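Local coordinates for MmcQ/YjbR family DNA-binding protein (Pseudomonas syringae pv. tomato, PDB 3H9X) that probably binds DNA through a double wing motif, although its exact role is not established, at residues H20-E23 against D27-V30. Sequence-based numbering, arbitrary orientation.
Sequences HPWE and DYAV
His20 and Trp22 both turn CG beside their own backbone N, with chi1 -51° and -60°. These torsions set the His20 ring by Tyr28 O and Ala29 CB, and the indole of Trp22 by Tyr28 CB and Val30 CG1. The contact belongs to the alpha-beta fold of the YjbR family, described for this protein as a double wing DNA-binding motif. Here the loop that follows helix 3-13 doubles back on itself and packs against the start of strand 29-32, one of the two edge strands of the antiparallel sheet.

The one hydrogen bond between the segments runs from His20 ND1 to Tyr28 O, 3.3 Å long and nearly straight at 162° about the hydrogen. The oxygen lies close to the imidazole plane, but the nitrogen stands above the plane of the carbonyl. This bond ties the histidine ring edge to the backbone just before the strand. His20 CE1 also rests 3.5 Å from Ala29 CB.

The indole has Tyr28 CD1 over one face and Pro21 CB of its own segment over the opposite one, both toward the rim. The six-membered part does the touching: Trp22 CE3 is 3.6 Å from Tyr28 CB. The Trp22 and Tyr28 side chains cross at about a right angle.

Tyr28 stacks on Phe25 and also reaches Met44 and Ile46 of strand 39-47. The backbone of Val30 is hydrogen-bonded to Asp19, which joins the loop to the strand once more.

Each Val30 methyl has its own nearest partner. Val30 CG2 lies 3.8 Å from Pro21 CG, while Val30 CG1 sits 3.6 Å from Trp22 CZ3.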
loop_
_atom_site.group_PDB
_atom_site.type_symbol
_atom_site.label_atom_id
_atom_site.label_comp_id
_atom_site.label_asym_id
_atom_site.label_seq_id
_atom_site.Cartn_x
_atom_site.Cartn_y
_atom_site.Cartn_z
ATOM N N HIS A 20 -10.696 7.031 6.540
ATOM C CA HIS A 20 -10.438 6.150 7.671
ATOM C C HIS A 20 -11.713 5.418 8.007
ATOM O O HIS A 20 -12.473 5.841 8.878
ATOM C CB HIS A 20 -9.968 6.969 8.869
ATOM C CG HIS A 20 -8.836 7.888 8.548
ATOM N ND1 HIS A 20 -7.546 7.442 8.363
ATOM C CD2 HIS A 20 -8.816 9.214 8.275
ATOM C CE1 HIS A 20 -6.782 8.449 7.987
ATOM N NE2 HIS A 20 -7.528 9.536 7.926
ATOM N N PRO A 21 -11.966 4.303 7.313
ATOM C CA PRO A 21 -13.156 3.478 7.508
ATOM C C PRO A 21 -13.276 2.827 8.868
ATOM O O PRO A 21 -14.372 2.723 9.406
ATOM C CB PRO A 21 -13.034 2.432 6.407
ATOM C CG PRO A 21 -12.259 3.132 5.353
ATOM C CD PRO A 21 -11.194 3.821 6.160
ATOM N N TRP A 22 -12.147 2.372 9.404
ATOM C CA TRP A 22 -12.103 1.685 10.696
ATOM C C TRP A 22 -11.970 2.607 11.888
ATOM O O TRP A 22 -10.995 3.336 12.020
ATOM C CB TRP A 22 -10.941 0.694 10.725
ATOM C CG TRP A 22 -11.033 -0.342 9.672
ATOM C CD1 TRP A 22 -11.735 -1.513 9.725
ATOM C CD2 TRP A 22 -10.440 -0.287 8.375
ATOM N NE1 TRP A 22 -11.610 -2.196 8.536
ATOM C CE2 TRP A 22 -10.813 -1.464 7.690
ATOM C CE3 TRP A 22 -9.615 0.642 7.721
ATOM C CZ2 TRP A 22 -10.406 -1.731 6.388
ATOM C CZ3 TRP A 22 -9.213 0.372 6.422
ATOM C CH2 TRP A 22 -9.604 -0.805 5.775
ATOM N N GLU A 23 -12.952 2.547 12.770
ATOM C CA GLU A 23 -12.960 3.367 13.965
ATOM C C GLU A 23 -11.909 2.848 14.927
ATOM O O GLU A 23 -11.209 3.616 15.579
ATOM C CB GLU A 23 -14.347 3.305 14.615
ATOM C CG GLU A 23 -14.830 1.881 14.985
ATOM C CD GLU A 23 -15.221 0.997 13.784
ATOM O OE1 GLU A 23 -16.302 1.218 13.187
ATOM O OE2 GLU A 23 -14.442 0.077 13.439
ATOM N N ASP A 27 -5.192 4.732 12.361
ATOM C CA ASP A 27 -4.087 4.779 11.412
ATOM C C ASP A 27 -4.380 4.245 10.046
ATOM O O ASP A 27 -3.945 4.818 9.043
ATOM C CB ASP A 27 -2.897 4.020 11.945
ATOM C CG ASP A 27 -2.197 4.777 13.001
ATOM O OD1 ASP A 27 -1.201 4.250 13.532
ATOM O OD2 ASP A 27 -2.646 5.915 13.293
ATOM N N TYR A 28 -5.076 3.119 9.998
ATOM C CA TYR A 28 -5.415 2.528 8.721
ATOM C C TYR A 28 -6.129 3.587 7.888
ATOM O O TYR A 28 -7.093 4.187 8.343
ATOM C CB TYR A 28 -6.312 1.308 8.932
ATOM C CG TYR A 28 -5.649 0.175 9.685
ATOM C CD1 TYR A 28 -6.170 -1.114 9.639
ATOM C CD2 TYR A 28 -4.487 0.384 10.418
ATOM C CE1 TYR A 28 -5.540 -2.169 10.304
ATOM C CE2 TYR A 28 -3.852 -0.660 11.083
ATOM C CZ TYR A 28 -4.377 -1.931 11.023
ATOM O OH TYR A 28 -3.720 -2.955 11.666
ATOM N N ALA A 29 -5.636 3.830 6.677
ATOM C CA ALA A 29 -6.227 4.822 5.792
ATOM C C ALA A 29 -6.315 4.268 4.382
ATOM O O ALA A 29 -5.361 3.676 3.891
ATOM C CB ALA A 29 -5.387 6.079 5.790
ATOM N N VAL A 30 -7.461 4.447 3.729
ATOM C CA VAL A 30 -7.622 3.963 2.358
ATOM C C VAL A 30 -7.660 5.128 1.374
ATOM O O VAL A 30 -8.000 6.250 1.738
ATOM C CB VAL A 30 -8.910 3.065 2.174
ATOM C CG1 VAL A 30 -8.928 1.952 3.199
ATOM C CG2 VAL A 30 -10.163 3.889 2.258
#